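Local coordinates for hypothetical protein HI1011 (PDB 1YZY) that phosphorylates 3-oxo-tetronate to 3-oxo-tetronate 4-phosphate at the expense of ATP, as a member of the four-carbon acid sugar kinase family, at residues V249-S254 and T348-A353; V306-P311 and N333-L338; V263-E268 and F404-Q409; P271-D276 and E288-W293. All coordinates share one frame; numbering follows the deposited sequence.

Interaction 1. Residues V249-S254 and T348-A353; sequences VVLSGS and TNFITA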
loop_
_atom_site.group_PDB
_atom_site.type_symbol
_atom_site.label_atom_id
_atom_site.label_comp_id
_atom_site.label_asym_id
_atom_site.label_seq_id
_atom_site.Cartn_x
_atom_site.Cartn_y
_atom_site.Cartn_z
ATOM N N VAL A 249 4.385 20.489 -9.750
ATOM C CA VAL A 249 5.836 20.459 -9.595
ATOM C C VAL A 249 6.347 19.021 -9.440
ATOM O O VAL A 249 5.679 18.168 -8.848
ATOM C CB VAL A 249 6.309 21.338 -8.389
ATOM C CG1 VAL A 249 5.839 20.750 -7.065
ATOM C CG2 VAL A 249 7.820 21.498 -8.403
ATOM N N VAL A 250 7.500 18.754 -10.042
ATOM C CA VAL A 250 8.139 17.446 -9.979
ATOM C C VAL A 250 9.390 17.590 -9.123
ATOM O O VAL A 250 10.240 18.441 -9.397
ATOM C CB VAL A 250 8.559 16.940 -11.400
ATOM C CG1 VAL A 250 9.359 15.656 -11.299
ATOM C CG2 VAL A 250 7.336 16.717 -12.275
ATOM N N LEU A 251 9.480 16.786 -8.068
ATOM C CA LEU A 251 10.634 16.801 -7.171
ATOM C C LEU A 251 11.243 15.394 -7.170
ATOM O O LEU A 251 10.727 14.487 -6.523
ATOM C CB LEU A 251 10.197 17.239 -5.764
ATOM C CG LEU A 251 9.493 18.609 -5.669
ATOM C CD1 LEU A 251 8.889 18.818 -4.311
ATOM C CD2 LEU A 251 10.445 19.744 -6.003
ATOM N N SER A 252 12.347 15.237 -7.897
ATOM C CA SER A 252 13.040 13.954 -8.063
ATOM C C SER A 252 14.348 13.819 -7.285
ATOM O O SER A 252 15.292 14.568 -7.517
ATOM C CB SER A 252 13.340 13.757 -9.551
ATOM O OG SER A 252 13.497 12.394 -9.885
ATOM N N GLY A 253 14.423 12.834 -6.397
ATOM C CA GLY A 253 15.636 12.638 -5.624
ATOM C C GLY A 253 16.313 11.284 -5.760
ATOM O O GLY A 253 17.467 11.128 -5.350
ATOM N N SER A 254 15.603 10.299 -6.306
ATOM C CA SER A 254 16.136 8.945 -6.474
ATOM C C SER A 254 17.233 8.828 -7.521
ATOM O O SER A 254 17.182 9.466 -8.561
ATOM C CB SER A 254 15.007 7.966 -6.823
ATOM O OG SER A 254 15.450 6.614 -6.761
ATOM N N THR A 348 -0.702 22.933 -6.192
ATOM C CA THR A 348 -1.606 21.899 -5.704
ATOM C C THR A 348 -1.300 20.458 -6.097
ATOM O O THR A 348 -1.863 19.531 -5.512
ATOM C CB THR A 348 -3.086 22.224 -6.054
ATOM O OG1 THR A 348 -3.214 22.565 -7.443
ATOM C CG2 THR A 348 -3.589 23.367 -5.201
ATOM N N ASN A 349 -0.384 20.266 -7.039
ATOM C CA ASN A 349 -0.030 18.922 -7.490
ATOM C C ASN A 349 1.466 18.674 -7.305
ATOM O O ASN A 349 2.298 19.431 -7.817
ATOM C CB ASN A 349 -0.379 18.733 -8.976
ATOM C CG ASN A 349 -1.825 19.077 -9.305
ATOM O OD1 ASN A 349 -2.112 19.604 -10.380
ATOM N ND2 ASN A 349 -2.745 18.729 -8.415
ATOM N N PHE A 350 1.813 17.614 -6.577
ATOM C CA PHE A 350 3.215 17.272 -6.341
ATOM C C PHE A 350 3.535 15.879 -6.876
ATOM O O PHE A 350 2.884 14.901 -6.519
ATOM C CB PHE A 350 3.537 17.311 -4.846
ATOM C CG PHE A 350 3.372 18.663 -4.221
ATOM C CD1 PHE A 350 4.484 19.462 -3.966
ATOM C CD2 PHE A 350 2.113 19.137 -3.881
ATOM C CE1 PHE A 350 4.341 20.721 -3.380
ATOM C CE2 PHE A 350 1.955 20.388 -3.298
ATOM C CZ PHE A 350 3.074 21.184 -3.046
ATOM N N ILE A 351 4.545 15.793 -7.731
ATOM C CA ILE A 351 4.965 14.522 -8.305
ATOM C C ILE A 351 6.383 14.242 -7.812
ATOM O O ILE A 351 7.338 14.866 -8.263
ATOM C CB ILE A 351 4.941 14.582 -9.853
ATOM C CG1 ILE A 351 3.540 14.969 -10.338
ATOM C CG2 ILE A 351 5.356 13.242 -10.452
ATOM C CD1 ILE A 351 3.456 15.186 -11.817
ATOM N N THR A 352 6.511 13.333 -6.857
ATOM C CA THR A 352 7.818 12.995 -6.305
ATOM C C THR A 352 8.394 11.680 -6.834
ATOM O O THR A 352 7.665 10.816 -7.337
ATOM C CB THR A 352 7.766 12.949 -4.763
ATOM O OG1 THR A 352 6.760 12.017 -4.342
ATOM C CG2 THR A 352 7.415 14.330 -4.199
ATOM N N ALA A 353 9.715 11.560 -6.763
ATOM C CA ALA A 353 10.408 10.360 -7.209
ATOM C C ALA A 353 11.419 9.949 -6.144
ATOM O O ALA A 353 12.265 10.749 -5.741
ATOM C CB ALA A 353 11.106 10.611 -8.527
#

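Interaction 2. Residues V306-P311 and N333-L338; sequences VYATVP and NTFAKL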
loop_
_atom_site.group_PDB
_atom_site.type_symbol
_atom_site.label_atom_id
_atom_site.label_comp_id
_atom_site.label_asym_id
_atom_site.label_seq_id
_atom_site.Cartn_x
_atom_site.Cartn_y
_atom_site.Cartn_z
ATOM N N VAL A 306 12.778 19.998 -10.316
ATOM C CA VAL A 306 13.912 20.172 -9.419
ATOM C C VAL A 306 14.349 18.753 -9.063
ATOM O O VAL A 306 13.585 18.008 -8.448
ATOM C CB VAL A 306 13.609 20.935 -8.123
ATOM C CG1 VAL A 306 14.901 21.214 -7.394
ATOM C CG2 VAL A 306 12.888 22.227 -8.419
ATOM N N TYR A 307 15.573 18.383 -9.421
ATOM C CA TYR A 307 16.030 17.025 -9.168
ATOM C C TYR A 307 17.426 16.833 -8.603
ATOM O O TYR A 307 18.351 17.575 -8.924
ATOM C CB TYR A 307 15.910 16.200 -10.456
ATOM C CG TYR A 307 16.807 16.670 -11.586
ATOM C CD1 TYR A 307 17.981 15.983 -11.901
ATOM C CD2 TYR A 307 16.488 17.811 -12.332
ATOM C CE1 TYR A 307 18.813 16.423 -12.920
ATOM C CE2 TYR A 307 17.308 18.255 -13.350
ATOM C CZ TYR A 307 18.470 17.560 -13.639
ATOM O OH TYR A 307 19.304 18.019 -14.631
ATOM N N ALA A 308 17.568 15.802 -7.780
ATOM C CA ALA A 308 18.847 15.435 -7.187
ATOM C C ALA A 308 19.363 14.207 -7.945
ATOM O O ALA A 308 20.544 13.870 -7.886
ATOM C CB ALA A 308 18.669 15.114 -5.706
ATOM N N THR A 309 18.460 13.574 -8.686
ATOM C CA THR A 309 18.749 12.381 -9.473
ATOM C C THR A 309 20.002 12.422 -10.351
ATOM O O THR A 309 20.069 13.173 -11.330
ATOM C CB THR A 309 17.559 12.057 -10.370
ATOM O OG1 THR A 309 16.395 11.887 -9.555
ATOM C CG2 THR A 309 17.817 10.798 -11.188
ATOM N N VAL A 310 20.985 11.598 -9.995
ATOM C CA VAL A 310 22.236 11.466 -10.744
ATOM C C VAL A 310 22.564 9.977 -10.836
ATOM O O VAL A 310 22.145 9.191 -9.980
ATOM C CB VAL A 310 23.434 12.198 -10.071
ATOM C CG1 VAL A 310 23.307 13.690 -10.245
ATOM C CG2 VAL A 310 23.537 11.829 -8.600
ATOM N N PRO A 311 23.333 9.572 -11.867
ATOM C CA PRO A 311 23.703 8.162 -12.044
ATOM C C PRO A 311 24.246 7.562 -10.747
ATOM O O PRO A 311 24.934 8.248 -9.983
ATOM C CB PRO A 311 24.789 8.235 -13.119
ATOM C CG PRO A 311 24.344 9.380 -13.955
ATOM C CD PRO A 311 23.945 10.406 -12.919
ATOM N N ASN A 333 16.101 18.004 3.340
ATOM C CA ASN A 333 15.686 19.255 3.965
ATOM C C ASN A 333 15.300 20.281 2.905
ATOM O O ASN A 333 14.385 21.080 3.113
ATOM C CB ASN A 333 16.810 19.829 4.837
ATOM C CG ASN A 333 16.945 19.124 6.173
ATOM O OD1 ASN A 333 15.950 18.793 6.824
ATOM N ND2 ASN A 333 18.183 18.923 6.608
ATOM N N THR A 334 16.011 20.272 1.779
ATOM C CA THR A 334 15.741 21.208 0.694
ATOM C C THR A 334 14.386 20.960 0.034
ATOM O O THR A 334 13.606 21.897 -0.154
ATOM C CB THR A 334 16.868 21.204 -0.379
ATOM O OG1 THR A 334 18.098 21.665 0.202
ATOM C CG2 THR A 334 16.509 22.130 -1.531
ATOM N N PHE A 335 14.118 19.711 -0.347
ATOM C CA PHE A 335 12.841 19.364 -0.967
ATOM C C PHE A 335 11.699 19.667 -0.006
ATOM O O PHE A 335 10.660 20.188 -0.399
ATOM C CB PHE A 335 12.798 17.878 -1.345
ATOM C CG PHE A 335 13.476 17.550 -2.647
ATOM C CD1 PHE A 335 13.102 18.189 -3.825
ATOM C CD2 PHE A 335 14.462 16.568 -2.701
ATOM C CE1 PHE A 335 13.695 17.850 -5.040
ATOM C CE2 PHE A 335 15.062 16.223 -3.909
ATOM C CZ PHE A 335 14.675 16.866 -5.084
ATOM N N ALA A 336 11.892 19.314 1.255
ATOM C CA ALA A 336 10.888 19.534 2.277
ATOM C C ALA A 336 10.558 21.006 2.455
ATOM O O ALA A 336 9.385 21.378 2.528
ATOM C CB ALA A 336 11.356 18.949 3.595
ATOM N N LYS A 337 11.583 21.841 2.570
ATOM C CA LYS A 337 11.341 23.267 2.754
ATOM C C LYS A 337 10.809 23.958 1.498
ATOM O O LYS A 337 10.069 24.947 1.594
ATOM C CB LYS A 337 12.587 23.962 3.309
ATOM C CG LYS A 337 12.775 23.716 4.800
ATOM C CD LYS A 337 14.033 24.374 5.343
ATOM C CE LYS A 337 14.234 24.022 6.817
ATOM N NZ LYS A 337 15.563 24.449 7.345
ATOM N N LEU A 338 11.170 23.425 0.330
ATOM C CA LEU A 338 10.705 23.970 -0.932
ATOM C C LEU A 338 9.247 23.597 -1.119
ATOM O O LEU A 338 8.427 24.431 -1.501
ATOM C CB LEU A 338 11.536 23.413 -2.084
ATOM C CG LEU A 338 11.158 23.770 -3.529
ATOM C CD1 LEU A 338 11.153 25.276 -3.750
ATOM C CD2 LEU A 338 12.136 23.098 -4.480
#

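Interaction 3. Residues V263-E268 and F404-Q409; sequences VEKYRE and FFEYAQ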
loop_
_atom_site.group_PDB
_atom_site.type_symbol
_atom_site.label_atom_id
_atom_site.label_comp_id
_atom_site.label_asym_id
_atom_site.label_seq_id
_atom_site.Cartn_x
_atom_site.Cartn_y
_atom_site.Cartn_z
ATOM N N VAL A 263 14.285 10.872 -15.677
ATOM C CA VAL A 263 14.739 12.259 -15.559
ATOM C C VAL A 263 15.378 12.678 -16.883
ATOM O O VAL A 263 15.138 13.771 -17.389
ATOM C CB VAL A 263 15.782 12.414 -14.407
ATOM C CG1 VAL A 263 16.464 13.773 -14.474
ATOM C CG2 VAL A 263 15.109 12.235 -13.047
ATOM N N GLU A 264 16.206 11.791 -17.420
ATOM C CA GLU A 264 16.904 12.009 -18.675
ATOM C C GLU A 264 15.917 12.182 -19.838
ATOM O O GLU A 264 16.230 12.831 -20.843
ATOM C CB GLU A 264 17.825 10.816 -18.938
ATOM C CG GLU A 264 19.220 11.174 -19.420
ATOM C CD GLU A 264 19.283 11.427 -20.915
ATOM O OE1 GLU A 264 19.450 10.446 -21.672
ATOM O OE2 GLU A 264 19.174 12.601 -21.333
ATOM N N LYS A 265 14.733 11.594 -19.702
ATOM C CA LYS A 265 13.710 11.671 -20.739
ATOM C C LYS A 265 12.803 12.891 -20.545
ATOM O O LYS A 265 12.277 13.451 -21.519
ATOM C CB LYS A 265 12.885 10.375 -20.741
ATOM C CG LYS A 265 12.483 9.855 -22.123
ATOM C CD LYS A 265 11.122 10.375 -22.566
ATOM C CE LYS A 265 10.657 9.675 -23.841
ATOM N NZ LYS A 265 9.242 10.003 -24.190
ATOM N N TYR A 266 12.635 13.303 -19.291
ATOM C CA TYR A 266 11.788 14.439 -18.960
ATOM C C TYR A 266 12.468 15.810 -19.093
ATOM O O TYR A 266 11.822 16.788 -19.454
ATOM C CB TYR A 266 11.214 14.273 -17.552
ATOM C CG TYR A 266 10.118 15.264 -17.227
ATOM C CD1 TYR A 266 8.967 15.334 -18.011
ATOM C CD2 TYR A 266 10.234 16.141 -16.142
ATOM C CE1 TYR A 266 7.963 16.246 -17.727
ATOM C CE2 TYR A 266 9.230 17.061 -15.851
ATOM C CZ TYR A 266 8.104 17.103 -16.649
ATOM O OH TYR A 266 7.112 17.996 -16.383
ATOM N N ARG A 267 13.756 15.893 -18.769
ATOM C CA ARG A 267 14.476 17.160 -18.867
ATOM C C ARG A 267 14.461 17.654 -20.314
ATOM O O ARG A 267 14.817 18.796 -20.615
ATOM C CB ARG A 267 15.915 16.994 -18.390
ATOM C CG ARG A 267 16.749 16.114 -19.287
ATOM C CD ARG A 267 18.216 16.425 -19.131
ATOM N NE ARG A 267 18.704 16.111 -17.795
ATOM C CZ ARG A 267 19.937 16.368 -17.379
ATOM N NH1 ARG A 267 20.808 16.950 -18.193
ATOM N NH2 ARG A 267 20.313 16.016 -16.156
ATOM N N GLU A 268 14.094 16.751 -21.209
ATOM C CA GLU A 268 13.999 17.024 -22.632
ATOM C C GLU A 268 12.659 17.711 -22.919
ATOM O O GLU A 268 12.535 18.471 -23.882
ATOM C CB GLU A 268 14.086 15.686 -23.379
ATOM C CG GLU A 268 13.870 15.734 -24.879
ATOM C CD GLU A 268 13.539 14.363 -25.459
ATOM O OE1 GLU A 268 14.227 13.377 -25.111
ATOM O OE2 GLU A 268 12.581 14.269 -26.255
ATOM N N PHE A 404 7.437 8.291 -17.447
ATOM C CA PHE A 404 6.607 8.517 -16.273
ATOM C C PHE A 404 6.234 9.964 -15.933
ATOM O O PHE A 404 5.053 10.268 -15.742
ATOM C CB PHE A 404 7.212 7.855 -15.036
ATOM C CG PHE A 404 6.471 8.177 -13.771
ATOM C CD1 PHE A 404 5.215 7.627 -13.527
ATOM C CD2 PHE A 404 6.984 9.101 -12.863
ATOM C CE1 PHE A 404 4.474 8.001 -12.402
ATOM C CE2 PHE A 404 6.251 9.481 -11.737
ATOM C CZ PHE A 404 4.992 8.930 -11.508
ATOM N N PHE A 405 7.219 10.851 -15.815
ATOM C CA PHE A 405 6.905 12.235 -15.446
ATOM C C PHE A 405 5.881 12.950 -16.301
ATOM O O PHE A 405 4.917 13.498 -15.761
ATOM C CB PHE A 405 8.167 13.076 -15.284
ATOM C CG PHE A 405 9.026 12.635 -14.142
ATOM C CD1 PHE A 405 8.462 12.385 -12.896
ATOM C CD2 PHE A 405 10.383 12.413 -14.323
ATOM C CE1 PHE A 405 9.234 11.914 -11.847
ATOM C CE2 PHE A 405 11.166 11.945 -13.283
ATOM C CZ PHE A 405 10.588 11.692 -12.039
ATOM N N GLU A 406 6.072 12.947 -17.621
ATOM C CA GLU A 406 5.109 13.603 -18.507
ATOM C C GLU A 406 3.781 12.846 -18.562
ATOM O O GLU A 406 2.711 13.465 -18.620
ATOM C CB GLU A 406 5.681 13.808 -19.914
ATOM C CG GLU A 406 6.046 12.552 -20.675
ATOM C CD GLU A 406 6.405 12.850 -22.127
ATOM O OE1 GLU A 406 5.519 13.316 -22.884
ATOM O OE2 GLU A 406 7.579 12.630 -22.508
ATOM N N TYR A 407 3.854 11.517 -18.515
ATOM C CA TYR A 407 2.652 10.679 -18.545
ATOM C C TYR A 407 1.726 10.965 -17.364
ATOM O O TYR A 407 0.510 11.098 -17.542
ATOM C CB TYR A 407 3.005 9.188 -18.565
ATOM C CG TYR A 407 1.783 8.314 -18.699
ATOM C CD1 TYR A 407 0.950 8.423 -19.814
ATOM C CD2 TYR A 407 1.415 7.431 -17.686
ATOM C CE1 TYR A 407 -0.222 7.684 -19.916
ATOM C CE2 TYR A 407 0.239 6.680 -17.777
ATOM C CZ TYR A 407 -0.577 6.815 -18.896
ATOM O OH TYR A 407 -1.755 6.103 -18.994
ATOM N N ALA A 408 2.299 10.999 -16.163
ATOM C CA ALA A 408 1.546 11.285 -14.950
ATOM C C ALA A 408 0.701 12.548 -15.129
ATOM O O ALA A 408 -0.414 12.644 -14.613
ATOM C CB ALA A 408 2.501 11.460 -13.789
ATOM N N GLN A 409 1.251 13.517 -15.860
ATOM C CA GLN A 409 0.572 14.781 -16.128
ATOM C C GLN A 409 -0.379 14.697 -17.320
ATOM O O GLN A 409 -1.452 15.306 -17.320
ATOM C CB GLN A 409 1.602 15.874 -16.388
ATOM C CG GLN A 409 2.623 16.000 -15.293
ATOM C CD GLN A 409 3.598 17.118 -15.543
ATOM O OE1 GLN A 409 4.803 16.894 -15.620
ATOM N NE2 GLN A 409 3.082 18.339 -15.656
#

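Interaction 4. Residues P271-D276 and E288-W293; sequences PHFQLD and EQLYQW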
loop_
_atom_site.group_PDB
_atom_site.type_symbol
_atom_site.label_atom_id
_atom_site.label_comp_id
_atom_site.label_asym_id
_atom_site.label_seq_id
_atom_site.Cartn_x
_atom_site.Cartn_y
_atom_site.Cartn_z
ATOM N N PRO A 271 11.075 22.447 -18.002
ATOM C CA PRO A 271 12.074 23.220 -17.252
ATOM C C PRO A 271 12.694 22.326 -16.184
ATOM O O PRO A 271 11.978 21.689 -15.418
ATOM C CB PRO A 271 11.231 24.316 -16.602
ATOM C CG PRO A 271 10.132 24.516 -17.576
ATOM C CD PRO A 271 9.758 23.107 -17.932
ATOM N N HIS A 272 14.013 22.290 -16.118
ATOM C CA HIS A 272 14.676 21.443 -15.148
ATOM C C HIS A 272 15.823 22.158 -14.458
ATOM O O HIS A 272 16.642 22.823 -15.094
ATOM C CB HIS A 272 15.180 20.176 -15.830
ATOM C CG HIS A 272 15.920 20.438 -17.104
ATOM N ND1 HIS A 272 15.278 20.766 -18.278
ATOM C CD2 HIS A 272 17.243 20.436 -17.386
ATOM C CE1 HIS A 272 16.174 20.956 -19.230
ATOM N NE2 HIS A 272 17.375 20.761 -18.716
ATOM N N PHE A 273 15.894 21.971 -13.150
ATOM C CA PHE A 273 16.925 22.583 -12.342
ATOM C C PHE A 273 17.543 21.479 -11.505
ATOM O O PHE A 273 16.896 20.949 -10.607
ATOM C CB PHE A 273 16.291 23.649 -11.441
ATOM C CG PHE A 273 17.286 24.492 -10.691
ATOM C CD1 PHE A 273 18.192 23.913 -9.802
ATOM C CD2 PHE A 273 17.310 25.867 -10.861
ATOM C CE1 PHE A 273 19.102 24.689 -9.096
ATOM C CE2 PHE A 273 18.218 26.656 -10.156
ATOM C CZ PHE A 273 19.115 26.064 -9.274
ATOM N N GLN A 274 18.786 21.125 -11.805
ATOM C CA GLN A 274 19.463 20.085 -11.045
ATOM C C GLN A 274 19.877 20.572 -9.656
ATOM O O GLN A 274 20.613 21.553 -9.525
ATOM C CB GLN A 274 20.692 19.577 -11.790
ATOM C CG GLN A 274 21.446 18.525 -11.002
ATOM C CD GLN A 274 22.664 18.017 -11.723
ATOM O OE1 GLN A 274 23.006 18.493 -12.805
ATOM N NE2 GLN A 274 23.346 17.052 -11.118
ATOM N N LEU A 275 19.403 19.879 -8.628
ATOM C CA LEU A 275 19.722 20.224 -7.252
ATOM C C LEU A 275 21.180 19.831 -6.989
ATOM O O LEU A 275 21.538 18.653 -7.077
ATOM C CB LEU A 275 18.767 19.486 -6.301
ATOM C CG LEU A 275 18.612 19.910 -4.834
ATOM C CD1 LEU A 275 17.359 19.267 -4.277
ATOM C CD2 LEU A 275 19.823 19.525 -3.986
ATOM N N ASP A 276 22.021 20.827 -6.720
ATOM C CA ASP A 276 23.438 20.612 -6.446
ATOM C C ASP A 276 23.627 20.410 -4.942
ATOM O O ASP A 276 23.230 21.263 -4.147
ATOM C CB ASP A 276 24.246 21.822 -6.934
ATOM C CG ASP A 276 25.735 21.695 -6.655
ATOM O OD1 ASP A 276 26.343 20.687 -7.075
ATOM O OD2 ASP A 276 26.296 22.611 -6.020
ATOM N N GLU A 288 15.427 29.643 -1.377
ATOM C CA GLU A 288 14.729 30.804 -1.921
ATOM C C GLU A 288 14.939 30.906 -3.424
ATOM O O GLU A 288 14.044 31.322 -4.152
ATOM C CB GLU A 288 15.190 32.095 -1.242
ATOM C CG GLU A 288 14.362 33.338 -1.624
ATOM C CD GLU A 288 12.918 33.290 -1.125
ATOM O OE1 GLU A 288 12.651 32.621 -0.099
ATOM O OE2 GLU A 288 12.049 33.938 -1.750
ATOM N N GLN A 289 16.133 30.548 -3.884
ATOM C CA GLN A 289 16.439 30.598 -5.306
ATOM C C GLN A 289 15.580 29.576 -6.058
ATOM O O GLN A 289 14.982 29.897 -7.083
ATOM C CB GLN A 289 17.921 30.310 -5.549
ATOM C CG GLN A 289 18.356 30.561 -6.984
ATOM C CD GLN A 289 19.637 29.841 -7.350
ATOM O OE1 GLN A 289 20.470 29.551 -6.493
ATOM N NE2 GLN A 289 19.806 29.553 -8.636
ATOM N N LEU A 290 15.558 28.344 -5.555
ATOM C CA LEU A 290 14.781 27.260 -6.152
ATOM C C LEU A 290 13.293 27.587 -6.175
ATOM O O LEU A 290 12.593 27.224 -7.123
ATOM C CB LEU A 290 14.981 25.958 -5.372
ATOM C CG LEU A 290 16.354 25.297 -5.312
ATOM C CD1 LEU A 290 16.313 24.175 -4.308
ATOM C CD2 LEU A 290 16.750 24.780 -6.673
ATOM N N TYR A 291 12.801 28.189 -5.095
ATOM C CA TYR A 291 11.391 28.564 -4.985
ATOM C C TYR A 291 11.000 29.549 -6.079
ATOM O O TYR A 291 9.968 29.385 -6.739
ATOM C CB TYR A 291 11.114 29.186 -3.611
ATOM C CG TYR A 291 9.768 29.871 -3.492
ATOM C CD1 TYR A 291 8.599 29.132 -3.300
ATOM C CD2 TYR A 291 9.663 31.259 -3.551
ATOM C CE1 TYR A 291 7.364 29.762 -3.168
ATOM C CE2 TYR A 291 8.430 31.897 -3.421
ATOM C CZ TYR A 291 7.290 31.144 -3.226
ATOM O OH TYR A 291 6.079 31.771 -3.056
ATOM N N GLN A 292 11.808 30.596 -6.224
ATOM C CA GLN A 292 11.563 31.626 -7.220
ATOM C C GLN A 292 11.603 31.027 -8.613
ATOM O O GLN A 292 10.739 31.324 -9.434
ATOM C CB GLN A 292 12.580 32.771 -7.090
ATOM C CG GLN A 292 12.512 33.532 -5.758
ATOM C CD GLN A 292 11.172 34.230 -5.506
ATOM O OE1 GLN A 292 10.475 34.640 -6.438
ATOM N NE2 GLN A 292 10.822 34.390 -4.230
ATOM N N TRP A 293 12.600 30.180 -8.868
ATOM C CA TRP A 293 12.745 29.520 -10.165
ATOM C C TRP A 293 11.504 28.664 -10.501
ATOM O O TRP A 293 10.971 28.741 -11.606
ATOM C CB TRP A 293 14.019 28.667 -10.184
ATOM C CG TRP A 293 14.259 27.922 -11.482
ATOM C CD1 TRP A 293 15.019 28.335 -12.537
ATOM C CD2 TRP A 293 13.729 26.640 -11.854
ATOM N NE1 TRP A 293 14.993 27.399 -13.543
ATOM C CE2 TRP A 293 14.207 26.350 -13.150
ATOM C CE3 TRP A 293 12.895 25.709 -11.215
ATOM C CZ2 TRP A 293 13.877 25.169 -13.824
ATOM C CZ3 TRP A 293 12.568 24.531 -11.887
ATOM C CH2 TRP A 293 13.060 24.276 -13.180
#

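Interaction 1. Residues V249-S254 and T348-A353
Val249-Ser252 and Phe350-Ala353 pair as adjacent parallel strands in the sheet of the nucleotide-binding domain, and both strands end close to the ATP site inferred by similarity. Their axes come within 4.7 Å and diverge by 17°, in a register that matches Val249 with Phe350 and Ser252 with Ala353. Val249 and Leu251 each bond across with both N and O: Val249 N to Asn349 O, Ile351 N to Val249 O at 2.9 Å, Leu251 N to Ile351 O, and Ala353 N to Leu251 O. The ladder runs on past the strand, where Gly253 N meets Ala353 O at 3.1 Å in a nearly straight bond (169°). Ser254 N adds a weak bond of 3.4 Å to Ala353 O, so Ala353 O takes two successive amides, the second of them from Ser254, itself assigned to ATP binding by similarity.

On one face, Val249 CG1 sits between its backbone N and carbonyl carbon (chi1 67°) and meets Phe350 CD1 obliquely at 3.6 Å, while Leu251 CD1 reaches the same ring atom at the edge from 4.5 Å. On the other face, Val250 CG2 lies 4.0 Å from Ile351 CB. Ser252 OG sits 3.3 Å from Ala353 CB, and its hydrogen bond goes to Thr309 OG1.

Helix 324-345 packs on the Val249, Leu251 and Phe350 face; helices 257-266 and 404-410 pack on the Val250, Ile351 and Ala353 face. Strand 305-307 borders the second edge of strand 248-252 through backbone bonds to Val250 and Ser252.

Interaction 2. Residues V306-P311 and N333-L338
Val306 and Phe335 have the nearest pair of CA atoms, 8.6 Å apart, a spacing at which the end of strand 305-307 and helix 324-345 meet through side chains and not through backbone bonding. Phe335 bridges the gap: its CG is anti to the carbonyl carbon (chi1 -82°), and the far end of the ring reaches the strand edge-on. Val306 O lies in the ring plane, 3.4 Å from Phe335 CE1, so a polarised aromatic C-H probably faces the carbonyl oxygen. Round the same rim, Ala308 N is 4.1 Å from Phe335 CZ. Ala308 CB adds an apolar contact, 4.2 Å from Phe335 CE2. The second contact is aliphatic, with Val306 CG2 and Leu338 CD2 meeting tip to tip at 4.1 Å. One turn of helix thus presents Phe335 and Leu338 to the strand.

Leu251 of the neighbouring strand touches Val306, Phe335 and Leu338, so the buried patch spans two strands. The Phe335 side chain also comes within about 4 Å of that of Thr357, assigned to ATP binding by similarity. Such apolar packing of a helix against the ends of parallel strands is characteristic of layered alpha/beta domains, here the nucleotide-binding domain beside its inferred ATP site.

Interaction 3. Residues V263-E268 and F404-Q409
Tyr266 and Phe405 form the tight part of this helix-to-helix contact, while Lys265 and Glu406 form its looser, partly exposed side. In the buried part, Phe405 CB stands over one face of the Tyr266 ring as a CH-pi contact, 3.6 Å from the centroid and 17° off the normal. It is offset toward the rim on the CG side, 3.5 Å from Tyr266 CG. The two rings themselves are inclined at 56° and make neither a stack nor an edge-to-face pair. Tyr266 CG is anti to the backbone N (chi1 -169°), which directs the start of the ring from helix 257-266 toward its partner. At the edge of the Phe405 ring, Tyr266 CB approaches Phe405 CD2 at 3.8 Å. Val263 CG2 follows at 4.0 Å from Phe405 CE2, its side chain beside that of Phe405 and pointing the same way. The phenol oxygen of Tyr266 is hydrogen-bonded to Ala303 O, which satisfies a buried polar group.

Toward solvent, Glu406 CB still rests 4.0 Å from Tyr266 CE1, but beyond it the contact becomes electrostatic. The Lys265 chain bends at chi2, and its NZ forms a salt bridge with Glu406 OE2 at 3.5 Å. Lys269 adds a long, weak ion pair to the same carboxylate oxygen.

Phe405 continues onto Val250, Ser252, Ile351 and Ala353, and Tyr266 onto Val250. Two helices side by side on one face of parallel strands, with an aromatic seam facing the sheet and charges at the surface, form a helical layer characteristic of an alpha/beta domain.

Interaction 4. Residues P271-D276 and E288-W293
Phe273 and Trp293 meet edge to face: the edge of the Phe273 ring turns toward the indole face, with planes at 74° and the Phe273 ring centroid 5.0 Å from that of the five-membered ring. Phe273 CB covers the six-membered part of the same indole in a CH-pi contact, 3.6 Å from its centroid. Over one face of the Phe273 ring comes the Leu290 CD2 methyl, 3.4 Å from Phe273 CE1 and nearer the rim than the centre. Gln289 NE2 lies at the ring's edge, 3.6 Å from Phe273 CZ, its amide plane steeply inclined to the ring. At the indole edge, Pro271 O is 3.6 Å from Trp293 CH2, and Pro271 CB adds an apolar contact with that carbon at 3.9 Å.

Trp293 CG is anti to the backbone N (chi1 179°), which starts the indole toward the strand. The axes of strand 272-274 and helix 288-293 stay 10.5 Å apart and run nearly antiparallel, at 168°, so large side chains fill the gap. Leu290 reaches onward to Val306 and Thr334. A helix running back against strand 272-274, the outermost of its sheet in this chain, makes this a surface-side helix-on-sheet packing typical of an alpha/beta domain's border.

How the interactions relate
All four contacts lie around one sheet region of the nucleotide-binding domain, where the neighbouring strands follow the order 349-353, 248-252, 305-307, 272-274. Interaction 1 joins the first two; the centres of interactions 2 and 3 lie about 9 and 11 Å from it, on helices packed against opposite faces. Interaction 4 lies at the border strand, about 9 Å from the centre of interaction 2 and about 17 Å from that of interaction 3. Along the chain, interaction 4 closes before interaction 2 opens, and both are nested within the loops closed by interactions 1 and 3, whose segments alternate. Interactions 1 and 2 thereby bring distant parts of the sequence together beside the inferred ATP site, while interaction 4 closes the sheet's outer border.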